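Local coordinates for protein DyP2 (Amycolatopsis sp. ATCC 39116, PDB 4G2C) that is a multifunctional haem-containing dye-decolorising peroxidase from a lignin-reactive bacterium, probably oxidising dyes, manganese and lignin-related compounds with hydrogen peroxide, at residues A[270-275]-A[410-415]; A[284-289]-A[468-473]; A[371-376]-A[417-422]. One frame throughout, in Å; residues are numbered along the deposited sequence.

Contact 1 (A[270-275]-A[410-415]). With ACT (acetate ion), chain E.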
loop_
_atom_site.group_PDB
_atom_site.type_symbol
_atom_site.label_atom_id
_atom_site.label_comp_id
_atom_site.label_asym_id
_atom_site.label_seq_id
_atom_site.Cartn_x
_atom_site.Cartn_y
_atom_site.Cartn_z
ATOM N N TYR A 270 -12.321 0.140 4.401
ATOM C CA TYR A 270 -11.489 1.147 5.068
ATOM C C TYR A 270 -10.200 1.458 4.287
ATOM O O TYR A 270 -9.579 0.568 3.658
ATOM C CB TYR A 270 -11.133 0.713 6.495
ATOM C CG TYR A 270 -12.325 0.558 7.384
ATOM C CD1 TYR A 270 -12.939 1.672 7.963
ATOM C CD2 TYR A 270 -12.862 -0.699 7.638
ATOM C CE1 TYR A 270 -14.049 1.527 8.780
ATOM C CE2 TYR A 270 -13.957 -0.853 8.448
ATOM C CZ TYR A 270 -14.553 0.258 9.012
ATOM O OH TYR A 270 -15.656 0.102 9.822
ATOM N N PHE A 271 -9.804 2.726 4.345
ATOM C CA PHE A 271 -8.758 3.256 3.468
ATOM C C PHE A 271 -7.750 4.028 4.291
ATOM O O PHE A 271 -8.119 4.952 5.015
ATOM C CB PHE A 271 -9.406 4.166 2.419
ATOM C CG PHE A 271 -8.452 4.736 1.399
ATOM C CD1 PHE A 271 -7.860 3.920 0.445
ATOM C CD2 PHE A 271 -8.191 6.104 1.363
ATOM C CE1 PHE A 271 -7.006 4.453 -0.496
ATOM C CE2 PHE A 271 -7.347 6.645 0.420
ATOM C CZ PHE A 271 -6.750 5.825 -0.511
ATOM N N VAL A 272 -6.484 3.623 4.207
ATOM C CA VAL A 272 -5.394 4.338 4.873
ATOM C C VAL A 272 -4.730 5.234 3.856
ATOM O O VAL A 272 -4.333 4.756 2.800
ATOM C CB VAL A 272 -4.284 3.388 5.384
ATOM C CG1 VAL A 272 -3.337 4.134 6.332
ATOM C CG2 VAL A 272 -4.868 2.170 6.052
ATOM N N PHE A 273 -4.621 6.526 4.160
ATOM C CA PHE A 273 -3.765 7.431 3.385
ATOM C C PHE A 273 -2.674 7.997 4.292
ATOM O O PHE A 273 -2.975 8.582 5.336
ATOM C CB PHE A 273 -4.570 8.581 2.753
ATOM C CG PHE A 273 -3.752 9.451 1.839
ATOM C CD1 PHE A 273 -2.843 10.361 2.357
ATOM C CD2 PHE A 273 -3.861 9.336 0.461
ATOM C CE1 PHE A 273 -2.061 11.150 1.516
ATOM C CE2 PHE A 273 -3.088 10.122 -0.385
ATOM C CZ PHE A 273 -2.189 11.029 0.148
ATOM N N ARG A 274 -1.412 7.799 3.911
ATOM C CA ARG A 274 -0.272 8.344 4.659
ATOM C C ARG A 274 0.802 8.870 3.690
ATOM O O ARG A 274 1.314 8.115 2.856
ATOM C CB ARG A 274 0.361 7.269 5.551
ATOM C CG ARG A 274 -0.302 7.021 6.900
ATOM C CD ARG A 274 0.103 5.651 7.484
ATOM N NE ARG A 274 1.441 5.648 8.086
ATOM C CZ ARG A 274 1.679 6.055 9.330
ATOM N NH1 ARG A 274 0.672 6.486 10.070
ATOM N NH2 ARG A 274 2.907 6.036 9.839
ATOM N N LYS A 275 1.153 10.152 3.809
ATOM C CA LYS A 275 2.190 10.750 2.962
ATOM C C LYS A 275 3.536 10.486 3.603
ATOM O O LYS A 275 3.798 10.937 4.726
ATOM C CB LYS A 275 1.974 12.263 2.805
ATOM C CG LYS A 275 2.829 12.921 1.722
ATOM C CD LYS A 275 2.668 14.436 1.739
ATOM C CE LYS A 275 3.421 15.100 0.583
ATOM N NZ LYS A 275 3.121 16.556 0.430
ATOM N N SER A 410 -10.222 -4.375 5.756
ATOM C CA SER A 410 -11.538 -4.623 6.340
ATOM C C SER A 410 -11.484 -4.394 7.848
ATOM O O SER A 410 -12.506 -4.288 8.504
ATOM C CB SER A 410 -12.030 -6.035 6.019
ATOM O OG SER A 410 -11.150 -7.015 6.529
ATOM N N ASN A 411 -10.276 -4.306 8.387
ATOM C CA ASN A 411 -10.070 -4.108 9.821
ATOM C C ASN A 411 -8.739 -3.382 9.997
ATOM O O ASN A 411 -7.673 -3.991 9.919
ATOM C CB ASN A 411 -10.052 -5.457 10.554
ATOM C CG ASN A 411 -9.812 -5.320 12.064
ATOM O OD1 ASN A 411 -9.095 -4.432 12.520
ATOM N ND2 ASN A 411 -10.402 -6.218 12.837
ATOM N N LEU A 412 -8.808 -2.070 10.198
ATOM C CA LEU A 412 -7.613 -1.228 10.249
ATOM C C LEU A 412 -6.678 -1.619 11.384
ATOM O O LEU A 412 -5.461 -1.597 11.234
ATOM C CB LEU A 412 -7.996 0.259 10.374
ATOM C CG LEU A 412 -8.447 0.946 9.091
ATOM C CD1 LEU A 412 -9.132 2.295 9.408
ATOM C CD2 LEU A 412 -7.273 1.135 8.125
ATOM N N GLY A 413 -7.241 -1.961 12.536
ATOM C CA GLY A 413 -6.396 -2.308 13.660
ATOM C C GLY A 413 -5.642 -3.594 13.390
ATOM O O GLY A 413 -4.500 -3.773 13.836
ATOM N N ASN A 414 -6.271 -4.512 12.664
ATOM C CA ASN A 414 -5.687 -5.844 12.515
ATOM C C ASN A 414 -4.847 -5.981 11.254
ATOM O O ASN A 414 -4.271 -7.034 11.007
ATOM C CB ASN A 414 -6.775 -6.924 12.521
ATOM C CG ASN A 414 -6.205 -8.331 12.704
ATOM O OD1 ASN A 414 -5.414 -8.583 13.621
ATOM N ND2 ASN A 414 -6.601 -9.247 11.829
ATOM N N GLN A 415 -4.800 -4.918 10.457
ATOM C CA GLN A 415 -4.152 -4.981 9.159
ATOM C C GLN A 415 -3.083 -3.893 9.028
ATOM O O GLN A 415 -1.921 -4.156 9.356
ATOM C CB GLN A 415 -5.180 -4.956 8.016
ATOM C CG GLN A 415 -5.811 -6.317 7.747
ATOM C CD GLN A 415 -6.893 -6.260 6.694
ATOM O OE1 GLN A 415 -7.888 -5.557 6.857
ATOM N NE2 GLN A 415 -6.691 -6.981 5.588
HETATM C C ACT E . -8.863 -9.389 8.544
HETATM O O ACT E . -8.891 -10.632 8.322
HETATM O OXT ACT E . -8.097 -8.938 9.437
HETATM C CH3 ACT E . -9.718 -8.460 7.757
#

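Contact 2 (A[284-289]-A[468-473]). With MN (manganese (II) ion), chain D; ACT (acetate ion), chain Y.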
loop_
_atom_site.group_PDB
_atom_site.type_symbol
_atom_site.label_atom_id
_atom_site.label_comp_id
_atom_site.label_asym_id
_atom_site.label_seq_id
_atom_site.Cartn_x
_atom_site.Cartn_y
_atom_site.Cartn_z
ATOM N N LYS A 284 20.578 5.760 0.371
ATOM C CA LYS A 284 21.695 5.285 -0.443
ATOM C C LYS A 284 23.025 5.367 0.303
ATOM O O LYS A 284 23.922 4.569 0.055
ATOM C CB LYS A 284 21.791 6.043 -1.765
ATOM C CG LYS A 284 20.675 5.743 -2.717
ATOM C CD LYS A 284 20.480 4.236 -2.900
ATOM C CE LYS A 284 19.374 3.961 -3.911
ATOM N NZ LYS A 284 19.003 2.530 -4.000
ATOM N N GLU A 285 23.153 6.327 1.210
ATOM C CA GLU A 285 24.354 6.430 2.010
ATOM C C GLU A 285 24.336 5.244 2.944
ATOM O O GLU A 285 25.361 4.593 3.189
ATOM C CB GLU A 285 24.379 7.737 2.819
ATOM C CG GLU A 285 24.659 8.983 1.996
ATOM C CD GLU A 285 24.647 10.257 2.835
ATOM O OE1 GLU A 285 23.828 10.351 3.777
ATOM O OE2 GLU A 285 25.466 11.160 2.563
ATOM N N ALA A 286 23.154 4.967 3.470
ATOM C CA ALA A 286 22.983 3.836 4.361
ATOM C C ALA A 286 23.339 2.543 3.656
ATOM O O ALA A 286 24.010 1.712 4.244
ATOM C CB ALA A 286 21.563 3.786 4.934
ATOM N N GLU A 287 22.898 2.367 2.407
ATOM C CA GLU A 287 23.287 1.170 1.638
ATOM C C GLU A 287 24.808 1.104 1.581
ATOM O O GLU A 287 25.407 0.053 1.837
ATOM C CB GLU A 287 22.730 1.159 0.200
ATOM C CG GLU A 287 21.203 1.136 0.062
ATOM C CD GLU A 287 20.708 0.937 -1.385
ATOM O OE1 GLU A 287 19.513 1.235 -1.636
ATOM O OE2 GLU A 287 21.487 0.473 -2.269
ATOM N N ARG A 288 25.429 2.234 1.241
ATOM C CA ARG A 288 26.883 2.288 1.112
ATOM C C ARG A 288 27.587 1.888 2.412
ATOM O O ARG A 288 28.460 1.026 2.406
ATOM C CB ARG A 288 27.340 3.680 0.674
ATOM C CG ARG A 288 28.854 3.816 0.546
ATOM C CD ARG A 288 29.272 5.277 0.635
ATOM N NE ARG A 288 28.856 5.877 1.904
ATOM C CZ ARG A 288 28.408 7.128 2.028
ATOM N NH1 ARG A 288 28.320 7.914 0.959
ATOM N NH2 ARG A 288 28.048 7.596 3.221
ATOM N N ASP A 289 27.198 2.522 3.514
ATOM C CA ASP A 289 27.827 2.288 4.803
ATOM C C ASP A 289 27.666 0.848 5.309
ATOM O O ASP A 289 28.595 0.298 5.907
ATOM C CB ASP A 289 27.310 3.277 5.858
ATOM C CG ASP A 289 27.663 4.731 5.533
ATOM O OD1 ASP A 289 28.568 4.977 4.699
ATOM O OD2 ASP A 289 27.023 5.632 6.114
ATOM N N ASP A 468 26.405 0.846 13.233
ATOM C CA ASP A 468 25.311 1.762 13.571
ATOM C C ASP A 468 23.947 1.218 13.147
ATOM O O ASP A 468 23.847 0.325 12.306
ATOM C CB ASP A 468 25.504 3.153 12.925
ATOM C CG ASP A 468 26.691 3.943 13.509
ATOM O OD1 ASP A 468 26.649 4.328 14.704
ATOM O OD2 ASP A 468 27.651 4.208 12.751
ATOM N N PRO A 469 22.882 1.781 13.727
ATOM C CA PRO A 469 21.523 1.514 13.252
ATOM C C PRO A 469 21.351 2.104 11.862
ATOM O O PRO A 469 21.979 3.107 11.562
ATOM C CB PRO A 469 20.647 2.271 14.260
ATOM C CG PRO A 469 21.552 3.327 14.847
ATOM C CD PRO A 469 22.909 2.717 14.871
ATOM N N ILE A 470 20.543 1.483 11.016
ATOM C CA ILE A 470 20.201 2.107 9.755
ATOM C C ILE A 470 19.402 3.372 10.064
ATOM O O ILE A 470 18.436 3.338 10.820
ATOM C CB ILE A 470 19.362 1.187 8.871
ATOM C CG1 ILE A 470 19.999 -0.209 8.788
ATOM C CG2 ILE A 470 19.175 1.807 7.493
ATOM C CD1 ILE A 470 21.356 -0.253 8.114
ATOM N N PRO A 471 19.827 4.511 9.502
ATOM C CA PRO A 471 19.110 5.757 9.794
ATOM C C PRO A 471 17.697 5.712 9.205
ATOM O O PRO A 471 17.506 5.069 8.167
ATOM C CB PRO A 471 19.968 6.824 9.089
ATOM C CG PRO A 471 20.682 6.072 7.980
ATOM C CD PRO A 471 20.994 4.725 8.623
ATOM N N GLN A 472 16.734 6.358 9.869
ATOM C CA GLN A 472 15.358 6.434 9.379
ATOM C C GLN A 472 15.276 7.394 8.193
ATOM O O GLN A 472 15.469 8.603 8.352
ATOM C CB GLN A 472 14.405 6.899 10.494
ATOM C CG GLN A 472 12.916 6.703 10.174
ATOM C CD GLN A 472 11.956 7.384 11.177
ATOM O OE1 GLN A 472 12.088 7.257 12.402
ATOM N NE2 GLN A 472 10.983 8.103 10.644
ATOM N N ALA A 473 14.986 6.858 7.006
ATOM C CA ALA A 473 14.957 7.667 5.783
ATOM C C ALA A 473 13.543 7.913 5.267
ATOM O O ALA A 473 13.352 8.518 4.206
ATOM C CB ALA A 473 15.830 7.034 4.685
HETATM MN MN MN D . 21.447 -0.535 -4.347
HETATM C C ACT Y . 17.791 -0.517 12.877
HETATM O O ACT Y . 18.866 -0.825 12.266
HETATM O OXT ACT Y . 16.672 -0.676 12.321
HETATM C CH3 ACT Y . 17.775 0.073 14.244
HETATM O O HOH W 1 20.596 -2.653 -3.942
#

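Contact 3 (A[371-376]-A[417-422]). With HEM (protoporphyrin IX containing Fe), chain C; ACT (acetate ion), chain X.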
loop_
_atom_site.group_PDB
_atom_site.type_symbol
_atom_site.label_atom_id
_atom_site.label_comp_id
_atom_site.label_asym_id
_atom_site.label_seq_id
_atom_site.Cartn_x
_atom_site.Cartn_y
_atom_site.Cartn_z
ATOM N N HIS A 371 -3.396 -10.597 8.471
ATOM C CA HIS A 371 -2.971 -9.208 8.657
ATOM C C HIS A 371 -2.540 -8.523 7.348
ATOM O O HIS A 371 -2.371 -7.298 7.304
ATOM C CB HIS A 371 -1.831 -9.158 9.671
ATOM C CG HIS A 371 -2.144 -9.842 10.963
ATOM N ND1 HIS A 371 -2.983 -9.295 11.910
ATOM C CD2 HIS A 371 -1.718 -11.023 11.474
ATOM C CE1 HIS A 371 -3.065 -10.113 12.948
ATOM N NE2 HIS A 371 -2.309 -11.167 12.705
ATOM N N LEU A 372 -2.354 -9.327 6.298
ATOM C CA LEU A 372 -1.936 -8.845 4.987
ATOM C C LEU A 372 -3.037 -8.009 4.349
ATOM O O LEU A 372 -4.218 -8.191 4.645
ATOM C CB LEU A 372 -1.564 -10.012 4.067
ATOM C CG LEU A 372 -0.425 -10.908 4.571
ATOM C CD1 LEU A 372 -0.045 -11.980 3.532
ATOM C CD2 LEU A 372 0.769 -10.065 4.922
ATOM N N MET A 373 -2.647 -7.110 3.453
ATOM C CA MET A 373 -3.587 -6.135 2.948
ATOM C C MET A 373 -3.314 -5.727 1.503
ATOM O O MET A 373 -2.212 -5.875 1.001
ATOM C CB MET A 373 -3.568 -4.904 3.858
ATOM C CG MET A 373 -2.479 -3.925 3.501
ATOM S SD MET A 373 -1.964 -2.914 4.875
ATOM C CE MET A 373 -1.207 -4.141 5.948
ATOM N N ALA A 374 -4.349 -5.204 0.854
ATOM C CA ALA A 374 -4.254 -4.624 -0.473
ATOM C C ALA A 374 -3.584 -3.240 -0.458
ATOM O O ALA A 374 -4.132 -2.285 0.085
ATOM C CB ALA A 374 -5.636 -4.498 -1.056
ATOM N N ARG A 375 -2.415 -3.136 -1.080
ATOM C CA ARG A 375 -1.699 -1.869 -1.167
ATOM C C ARG A 375 -2.019 -1.211 -2.508
ATOM O O ARG A 375 -2.014 -1.876 -3.552
ATOM C CB ARG A 375 -0.191 -2.095 -1.028
ATOM C CG ARG A 375 0.257 -2.704 0.320
ATOM C CD ARG A 375 1.797 -2.955 0.358
ATOM N NE ARG A 375 2.154 -4.060 -0.537
ATOM C CZ ARG A 375 3.169 -4.070 -1.392
ATOM N NH1 ARG A 375 4.003 -3.028 -1.481
ATOM N NH2 ARG A 375 3.350 -5.141 -2.160
ATOM N N ARG A 376 -2.294 0.091 -2.479
ATOM C CA ARG A 376 -2.675 0.824 -3.684
ATOM C C ARG A 376 -1.978 2.176 -3.741
ATOM O O ARG A 376 -2.558 3.151 -4.218
ATOM C CB ARG A 376 -4.190 1.057 -3.691
ATOM C CG ARG A 376 -5.019 -0.210 -3.557
ATOM C CD ARG A 376 -5.057 -0.975 -4.874
ATOM N NE ARG A 376 -5.957 -2.119 -4.788
ATOM C CZ ARG A 376 -5.560 -3.383 -4.649
ATOM N NH1 ARG A 376 -4.262 -3.670 -4.597
ATOM N NH2 ARG A 376 -6.461 -4.360 -4.570
ATOM N N GLU A 417 -2.499 -1.117 10.889
ATOM C CA GLU A 417 -1.928 -0.810 12.203
ATOM C C GLU A 417 -1.188 -1.965 12.848
ATOM O O GLU A 417 -0.167 -1.760 13.478
ATOM C CB GLU A 417 -2.986 -0.278 13.163
ATOM C CG GLU A 417 -3.603 1.035 12.716
ATOM C CD GLU A 417 -4.559 1.564 13.743
ATOM O OE1 GLU A 417 -5.091 0.729 14.520
ATOM O OE2 GLU A 417 -4.749 2.803 13.792
ATOM N N PHE A 418 -1.718 -3.177 12.713
ATOM C CA PHE A 418 -1.017 -4.364 13.187
ATOM C C PHE A 418 0.373 -4.423 12.540
ATOM O O PHE A 418 1.398 -4.571 13.221
ATOM C CB PHE A 418 -1.830 -5.633 12.837
ATOM C CG PHE A 418 -1.463 -6.848 13.658
ATOM C CD1 PHE A 418 -0.434 -7.695 13.258
ATOM C CD2 PHE A 418 -2.147 -7.138 14.837
ATOM C CE1 PHE A 418 -0.095 -8.826 14.018
ATOM C CE2 PHE A 418 -1.815 -8.254 15.611
ATOM C CZ PHE A 418 -0.782 -9.099 15.197
ATOM N N THR A 419 0.405 -4.308 11.215
ATOM C CA THR A 419 1.645 -4.471 10.448
ATOM C C THR A 419 2.682 -3.412 10.838
ATOM O O THR A 419 3.861 -3.717 11.051
ATOM C CB THR A 419 1.364 -4.410 8.934
ATOM O OG1 THR A 419 0.561 -5.541 8.551
ATOM C CG2 THR A 419 2.659 -4.395 8.128
ATOM N N GLN A 420 2.221 -2.170 10.965
ATOM C CA GLN A 420 3.089 -1.054 11.335
ATOM C C GLN A 420 3.538 -1.176 12.785
ATOM O O GLN A 420 4.730 -1.043 13.099
ATOM C CB GLN A 420 2.353 0.276 11.155
ATOM C CG GLN A 420 3.214 1.482 11.454
ATOM C CD GLN A 420 4.280 1.684 10.400
ATOM O OE1 GLN A 420 3.967 1.828 9.217
ATOM N NE2 GLN A 420 5.548 1.685 10.815
ATOM N N GLN A 421 2.582 -1.435 13.670
ATOM C CA GLN A 421 2.868 -1.436 15.108
ATOM C C GLN A 421 3.487 -2.743 15.622
ATOM O O GLN A 421 4.569 -2.737 16.205
ATOM C CB GLN A 421 1.616 -1.085 15.925
ATOM C CG GLN A 421 1.887 -1.088 17.438
ATOM C CD GLN A 421 0.643 -0.909 18.302
ATOM O OE1 GLN A 421 -0.415 -0.499 17.832
ATOM N NE2 GLN A 421 0.777 -1.225 19.585
ATOM N N ILE A 422 2.798 -3.855 15.392
ATOM C CA ILE A 422 3.146 -5.145 15.988
ATOM C C ILE A 422 4.243 -5.884 15.224
ATOM O O ILE A 422 4.863 -6.806 15.750
ATOM C CB ILE A 422 1.907 -6.065 16.014
ATOM C CG1 ILE A 422 0.728 -5.321 16.636
ATOM C CG2 ILE A 422 2.216 -7.402 16.716
ATOM C CD1 ILE A 422 0.883 -5.084 18.132
HETATM C CHA HEM C . 6.513 -4.624 -0.196
HETATM C CHB HEM C . 8.843 -0.359 -0.228
HETATM C CHC HEM C . 5.738 1.430 3.051
HETATM C CHD HEM C . 3.941 -3.024 3.649
HETATM C C1A HEM C . 7.404 -3.625 -0.506
HETATM C C2A HEM C . 8.463 -3.722 -1.490
HETATM C C3A HEM C . 9.096 -2.543 -1.496
HETATM C C4A HEM C . 8.465 -1.664 -0.526
HETATM C CMA HEM C . 10.297 -2.159 -2.377
HETATM C CAA HEM C . 8.766 -4.977 -2.356
HETATM C CBA HEM C . 7.860 -4.973 -3.591
HETATM C CGA HEM C . 6.515 -5.603 -3.311
HETATM O O1A HEM C . 6.452 -6.750 -2.832
HETATM O O2A HEM C . 5.475 -4.961 -3.567
HETATM C C1B HEM C . 8.229 0.515 0.657
HETATM C C2B HEM C . 8.583 1.907 0.930
HETATM C C3B HEM C . 7.710 2.385 1.840
HETATM C C4B HEM C . 6.773 1.335 2.158
HETATM C CMB HEM C . 9.775 2.664 0.291
HETATM C CAB HEM C . 7.619 3.796 2.462
HETATM C CBB HEM C . 8.183 4.848 1.864
HETATM C C1C HEM C . 5.035 0.358 3.554
HETATM C C2C HEM C . 4.153 0.383 4.710
HETATM C C3C HEM C . 3.646 -0.852 4.858
HETATM C C4C HEM C . 4.196 -1.687 3.809
HETATM C CMC HEM C . 3.832 1.631 5.582
HETATM C CAC HEM C . 2.686 -1.350 5.965
HETATM C CBC HEM C . 2.565 -0.697 7.132
HETATM C C1D HEM C . 4.417 -3.842 2.646
HETATM C C2D HEM C . 3.932 -5.174 2.395
HETATM C C3D HEM C . 4.729 -5.644 1.188
HETATM C C4D HEM C . 5.618 -4.580 0.842
HETATM C CMD HEM C . 2.838 -5.927 3.171
HETATM C CAD HEM C . 4.658 -6.988 0.493
HETATM C CBD HEM C . 5.393 -7.929 1.426
HETATM C CGD HEM C . 5.196 -9.289 0.818
HETATM O O1D HEM C . 4.014 -9.682 0.632
HETATM O O2D HEM C . 6.226 -9.936 0.486
HETATM N NA HEM C . 7.426 -2.368 0.051
HETATM N NB HEM C . 7.120 0.216 1.425
HETATM N NC HEM C . 5.038 -0.925 3.029
HETATM N ND HEM C . 5.402 -3.537 1.714
HETATM FE FE HEM C . 6.423 -1.657 1.659
HETATM C C ACT X . -4.537 -6.553 -7.390
HETATM O O ACT X . -4.611 -5.330 -7.646
HETATM O OXT ACT X . -5.037 -6.924 -6.295
HETATM C CH3 ACT X . -3.888 -7.513 -8.346
#

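Contact 1 (A[270-275]-A[410-415])
Leu-412 lays its branched end against the strand 270-275, with CG 3.7 Å from CB of Tyr-270 and CD2 only 3.3 Å from CG2 of Val-272. The second approach is tighter than ordinary van der Waals contact. Leucine suits the place because its two methyls divide between two residues: CD1 lies obliquely to the tyrosine ring, while CD2 reaches the valine. On Val-272, chi1 of -167° sets CG2 opposite the carbonyl carbon and turns that methyl to the leucine. The tyrosine ring also meets the backbone of the loop at its edge, where CD2 lies 3.7 Å from the carbonyl O of Ser-410, close to the ring plane. Its hydroxyl is held elsewhere, by the backbone N of Asp-134.

The strand is central in the antiparallel sheet beside the haem, paired with strands 402-409 and 474-484, and residues 410-415 form the connection from 402-409 into helix 416-424. No hydrogen bond crosses the contact; the loop is braced from within and by outside partners, OG of Ser-410 bonding to the carbonyl O of Glu-251 and NE2 of Gln-415 to that of Gln-252. Gln-415, at the N-cap position of that helix, runs its extended side chain back along the loop, where OE1 accepts from the backbone N of Asn-411 at 3.1 Å and, more weakly, from that of Ser-410. Asn-411 makes an Asx motif: its OD1 accepts from the backbone N of Asn-414 at 2.8 Å, with the donor above the amide plane. An acetate modelled beside Asn-414 is doubtfully placed.

Contact 2 (A[284-289]-A[468-473])
Residues 284-289 are a piece of helix 280-293, and the irregular segment 468-473 passes closest to it where the CA atoms of Ala-286 and Ile-470 stand 6.3 Å apart. The helix follows directly on strand 267-278, and the loop leads into strand 474-484, its antiparallel neighbour, so the contact packs two connections at one end of the haem-side sheet. It is small and wholly apolar. CB of Ala-286 points at the loop and touches the ring of Pro-471, with CD at 3.8 Å and CG slightly farther. The same methyl meets CG2 of Ile-470 at 4.0 Å. A short side chain suits this buried place, since it lets the loop come near the helix backbone; the proline ring presents its CD and CG methylenes and, lacking an N-H, brings no unpaired donor to the interface. Ile-470 uses its branching: CG2, opposite the backbone N, faces the alanine, while its own N-H is given to an acetate oxygen, probably from the crystallisation liquor. Pro-471 also packs on Leu-282, one helical turn before Ala-286.

Glu-287 leaves the helix away from the loop. With chi1 at -63° and an extended chain beyond CG, it carries its carboxylate to a manganese ion that Glu-313 and a water also bind. Lys-284, one turn back, forms a salt bridge to the other oxygen, approaching from above the carboxylate plane; NZ also bonds to the carbonyl O of Phe-215. On the solvent side Arg-288 holds Asp-289 side-on, NE and NH2 both gripping OD1. The manganese itself is bound by OE2 of Glu-287 at 2.3 Å.

Contact 3 (A[371-376]-A[417-422])
His-371 and Phe-418 lie face to face, their ring centroids 3.6 Å apart and their planes only 10° off parallel. CE1 of the histidine sits over the centre of the phenyl ring, and Ile-422 packs its CB on the opposite face, so Phe-418 is sandwiched. Histidine suits the place because it stacks like an aromatic yet donates at its rim: ND1 is hydrogen-bonded to the carbonyl O of Asn-414, which fixes how the imidazole is turned. Beside the stack, Met-373 and Thr-419 reach toward each other tip to tip, CE of Met-373 3.4 Å from OG1 of Thr-419. The methionine chain bends at chi3 (67°) to bring that methyl round, while OG1 is bonded to the backbone O of Gln-415, one turn back.

Behind this layer stands the haem. CG2 of Thr-419 rests 3.7 Å from its CAC, at a vinyl group. Arg-375 lays its guanidinium over the pyrrole at C4D, and NH2 reaches propionate atom O2A at 2.6 Å in a nearly straight bond (165°). Ser-222 takes the same NH2 through its carbonyl. Strand 374-380 and helix 416-424 thus line the haem pocket of this DyP-type peroxidase.

Following the chain from the N terminus, strand 267-278 brings in the first half of contact 1 and runs on directly into helix 280-293, which carries the first half of contact 2. Residues 371-376 then open contact 3 before strand 402-409 leads to 410-415, closing contact 1, and helix 416-424 closes contact 3 at once. The loop of contact 2 shuts last, at 468-473. Contact 3 is therefore nested inside contact 2, whereas contact 1 crosses both. Contacts 1 and 3 adjoin, with centres about 7 Å apart, and tie the sheet and the haem-side helix together; contact 2, near the manganese, lies about 28 Å from contact 1 and about 24 Å from contact 3, centre to centre.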